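Side-chain contacts in exopolygalacturonate lyase (Vibrio vulnificus, PDB 5A29), which probably cleaves pectate chains by beta-elimination, as a manganese-binding polysaccharide lyase of family 2: residues Y25-Q28 with D29-V33; M267-Y270 with K271-K274. All blocks are in the same frame, centred on the assembly; numbering follows the deposited sequence.

Both contacts are local, each made along one helix between side chains a few residues apart. Contact 1 lies at the N-terminal start of helix 27-46. Contact 2 lies at the C-terminal end of helix 259-272. Their centres are about 46 Å apart, their nearest atoms are about 34 Å apart, and they lie on opposite sides of the chain's centre. Contact 1 is away from the manganese site of His133, Glu154 and His196 and from the tartrate pockets. Contact 2 supplies Tyr270 and Lys271 to one meso-tartaric acid pocket. The side chain of Tyr270 is about 12 Å from another bound tartrate.

Contact 1: Y25-Q28 with D29-V33; sequences YTEQ and DAMRV
Thr26 has OG1 set between its own backbone N and carbonyl carbon (chi1 66°), which directs the hydroxyl to the amide of Asp29. Asp29 places CG beside its own backbone N (chi1 -56°), and the carboxylate returns to Thr26. Asp29 N donates to Thr26 OG1 at 3.1 Å, and the bond is nearly straight at 169°. In return Thr26 N donates to Asp29 OD2 at 2.9 Å. This donor reaches the anti side of the oxygen and is tilted out of the carboxylate plane. A water bridges Thr26 OG1 and Asp29 OD1.

The ring of Tyr25 lies against Asp29. Asp29 CB sits over one face of the Tyr25 ring in a CH-pi contact, 3.6 Å from the ring centroid. Tyr25 OH also touches Val33 CG2 at 3.6 Å, and its hydrogen bond goes to Asp529 of helix 521-532.

Arg32 turns back along the helix to Asp29. Its NH2 forms a salt bridge with Asp29 OD1 at 2.7 Å. The carboxylate is thus shared, because OD2 also pairs with Arg490, while Arg32 NH1 pairs with Asp494. These two arginines probably favour the charged form of Asp29. Ala30 N bonds to Thr26 O at 3.1 Å and begins the regular helical pattern. The reciprocal bonds of Thr26 and Asp29 form a capping box, with Thr26 as the N-cap of helix 27-46.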
# COMPACT_ATOMS: atom_id res chain seq x y z
N TYR A 25 12.61 -29.71 -9.41
CA TYR A 25 12.13 -29.35 -8.10
C TYR A 25 12.88 -30.22 -7.05
O TYR A 25 13.26 -31.38 -7.34
CB TYR A 25 10.67 -29.73 -8.09
CG TYR A 25 9.83 -28.96 -7.10
CD1 TYR A 25 9.46 -27.61 -7.36
CD2 TYR A 25 9.38 -29.57 -5.95
CE1 TYR A 25 8.65 -26.90 -6.48
CE2 TYR A 25 8.60 -28.87 -5.04
CZ TYR A 25 8.22 -27.55 -5.33
OH TYR A 25 7.42 -26.93 -4.46
N THR A 26 13.01 -29.68 -5.83
CA THR A 26 13.79 -30.41 -4.80
C THR A 26 13.03 -30.44 -3.53
O THR A 26 12.01 -29.72 -3.33
CB THR A 26 15.11 -29.68 -4.46
OG1 THR A 26 14.78 -28.39 -3.83
CG2 THR A 26 15.94 -29.49 -5.74
N GLU A 27 13.56 -31.26 -2.61
CA GLU A 27 12.96 -31.37 -1.30
C GLU A 27 12.98 -29.97 -0.62
O GLU A 27 12.09 -29.67 0.15
CB GLU A 27 13.92 -32.30 -0.49
CG GLU A 27 13.35 -32.60 0.85
CD GLU A 27 14.20 -33.66 1.54
OE1 GLU A 27 15.31 -33.99 1.03
OE2 GLU A 27 13.73 -34.09 2.60
N GLN A 28 14.03 -29.20 -0.83
CA GLN A 28 14.05 -27.83 -0.22
C GLN A 28 12.93 -26.97 -0.72
O GLN A 28 12.32 -26.18 0.04
CB GLN A 28 15.37 -27.11 -0.51
CG GLN A 28 16.50 -27.58 0.41
CD GLN A 28 17.06 -28.90 -0.05
OE1 GLN A 28 17.09 -29.20 -1.26
NE2 GLN A 28 17.49 -29.73 0.90
N ASP A 29 12.66 -27.02 -2.03
CA ASP A 29 11.46 -26.29 -2.55
C ASP A 29 10.18 -26.72 -1.91
O ASP A 29 9.31 -25.89 -1.54
CB ASP A 29 11.34 -26.50 -4.10
CG ASP A 29 12.54 -26.09 -4.82
OD1 ASP A 29 13.13 -24.96 -4.57
OD2 ASP A 29 12.89 -26.82 -5.81
N ALA A 30 10.00 -28.03 -1.76
CA ALA A 30 8.81 -28.55 -1.10
C ALA A 30 8.71 -28.07 0.35
O ALA A 30 7.62 -27.84 0.85
CB ALA A 30 8.78 -30.11 -1.12
N MET A 31 9.85 -28.00 1.04
CA MET A 31 9.78 -27.66 2.46
C MET A 31 9.31 -26.21 2.63
O MET A 31 8.65 -25.87 3.65
CB MET A 31 11.16 -27.79 3.10
CG MET A 31 11.56 -29.25 3.40
SD MET A 31 13.36 -29.27 3.72
CE MET A 31 13.42 -28.27 5.23
N ARG A 32 9.59 -25.35 1.65
CA ARG A 32 9.11 -23.96 1.75
C ARG A 32 7.61 -23.96 1.55
O ARG A 32 6.85 -23.23 2.26
CB ARG A 32 9.75 -23.05 0.70
CG ARG A 32 11.24 -22.86 0.90
CD ARG A 32 11.78 -21.66 0.11
NE ARG A 32 11.53 -21.86 -1.36
CZ ARG A 32 12.35 -22.59 -2.17
NH1 ARG A 32 13.55 -23.06 -1.77
NH2 ARG A 32 12.02 -22.71 -3.46
N VAL A 33 7.12 -24.78 0.64
CA VAL A 33 5.65 -24.85 0.49
C VAL A 33 5.01 -25.43 1.75
O VAL A 33 3.92 -25.02 2.17
CB VAL A 33 5.22 -25.67 -0.77
CG1 VAL A 33 3.72 -25.89 -0.77
CG2 VAL A 33 5.65 -24.98 -2.04
O HOH W 1 16.05 -26.17 -4.16

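Contact 2: M267-Y270 with K271-K274; sequences MTQY and KLAK. With SRT (S,R meso-tartaric acid), chain D.
Lys271 and Met267 meet through a polar bond and a side-chain contact. Lys271 NZ donates to Met267 O at 3.0 Å. It approaches from a tilt of 32° out of the carbonyl plane. The lysine chain bends at chi2 (-49°) and again at chi4 (-72°), which folds the ammonium back over the preceding turn. NZ also forms a salt bridge with Glu343.

The backbone bonds close the helix. Leu272 N donates to Thr268 O at 2.9 Å, and Ala273 N donates to Gln269 O at 3.2 Å. Ala273 N also makes a weak bond to Tyr270 O. Ala273 is the first residue to leave helical geometry.

Side chains also touch without a bond. Met267 CG lies 3.5 Å from Lys271 NZ. Leu272 CD1 touches Thr268 CG2 at 3.8 Å. The side chains of Gln269 and Leu272 run side by side and point the same way.

The ligand is meso-tartaric acid. Tyr270 and Lys271 line its pocket; its O2 lies 3.2 Å from Tyr270 CB, and the ligand is hydrogen-bonded to Asn339. The very short approach of Lys271 NZ to O2 is doubtful.

The Tyr270 ring meets Phe285 edge-to-face, and Met267 packs on Ile241 and Tyr245 of helix 234-250 and on Leu346 of helix 331-349, so the end of helix 259-272 joins both neighbouring helices.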
# COMPACT_ATOMS: atom_id res chain seq x y z
N MET A 267 -6.32 10.11 -12.11
CA MET A 267 -4.89 9.79 -12.33
C MET A 267 -4.15 10.92 -13.08
O MET A 267 -2.99 11.29 -12.76
CB MET A 267 -4.76 8.46 -13.08
CG MET A 267 -3.33 8.06 -13.37
SD MET A 267 -3.16 6.53 -14.39
CE MET A 267 -4.05 5.36 -13.44
N THR A 268 -4.82 11.47 -14.09
CA THR A 268 -4.22 12.52 -14.92
C THR A 268 -3.94 13.82 -14.13
O THR A 268 -3.02 14.53 -14.49
CB THR A 268 -5.25 12.85 -16.07
OG1 THR A 268 -5.22 11.73 -16.95
CG2 THR A 268 -4.77 14.02 -16.89
N GLN A 269 -4.78 14.13 -13.15
CA GLN A 269 -4.59 15.41 -12.38
C GLN A 269 -3.15 15.43 -11.74
O GLN A 269 -2.48 16.51 -11.70
CB GLN A 269 -5.69 15.63 -11.36
CG GLN A 269 -7.15 15.77 -11.91
CD GLN A 269 -7.15 16.57 -13.22
OE1 GLN A 269 -6.90 17.78 -13.21
NE2 GLN A 269 -7.30 15.87 -14.35
N TYR A 270 -2.71 14.26 -11.25
CA TYR A 270 -1.33 14.19 -10.67
C TYR A 270 -0.27 14.47 -11.66
O TYR A 270 0.72 15.20 -11.36
CB TYR A 270 -1.05 12.84 -9.95
CG TYR A 270 -1.99 12.63 -8.78
CD1 TYR A 270 -1.68 13.09 -7.52
CD2 TYR A 270 -3.20 11.95 -8.96
CE1 TYR A 270 -2.54 12.83 -6.45
CE2 TYR A 270 -4.08 11.77 -7.91
CZ TYR A 270 -3.74 12.24 -6.68
OH TYR A 270 -4.59 12.00 -5.65
N LYS A 271 -0.48 13.94 -12.88
CA LYS A 271 0.45 14.11 -13.97
C LYS A 271 0.51 15.58 -14.42
O LYS A 271 1.61 16.09 -14.76
CB LYS A 271 0.12 13.19 -15.16
CG LYS A 271 -0.07 11.69 -14.84
CD LYS A 271 1.00 11.01 -13.99
CE LYS A 271 0.47 9.69 -13.29
NZ LYS A 271 -0.55 9.74 -12.10
N LEU A 272 -0.65 16.22 -14.48
CA LEU A 272 -0.70 17.65 -14.95
C LEU A 272 0.01 18.59 -14.00
O LEU A 272 0.49 19.64 -14.42
CB LEU A 272 -2.16 18.10 -15.05
CG LEU A 272 -2.90 17.40 -16.22
CD1 LEU A 272 -4.38 17.76 -16.09
CD2 LEU A 272 -2.27 17.85 -17.57
N ALA A 273 0.07 18.23 -12.71
CA ALA A 273 0.72 19.03 -11.70
C ALA A 273 2.20 18.70 -11.44
O ALA A 273 2.78 19.30 -10.57
CB ALA A 273 -0.08 18.96 -10.38
N LYS A 274 2.82 17.80 -12.23
CA LYS A 274 4.21 17.49 -12.08
C LYS A 274 5.07 18.74 -12.27
O LYS A 274 4.67 19.73 -12.94
CB LYS A 274 4.66 16.35 -13.02
CG LYS A 274 4.97 16.81 -14.45
CD LYS A 274 5.19 15.52 -15.24
CE LYS A 274 4.33 15.47 -16.47
NZ LYS A 274 5.16 16.12 -17.51
O1 SRT D . 1.53 10.62 -7.37
O11 SRT D . 2.42 11.94 -8.86
C1 SRT D . 1.96 10.84 -8.53
C2 SRT D . 1.74 9.70 -9.50
O2 SRT D . 0.76 10.24 -10.33
C3 SRT D . 2.85 9.14 -10.42
O3 SRT D . 4.04 9.88 -10.41
C4 SRT D . 3.25 7.69 -10.21
O4 SRT D . 3.46 7.09 -11.30
O41 SRT D . 3.34 7.17 -9.04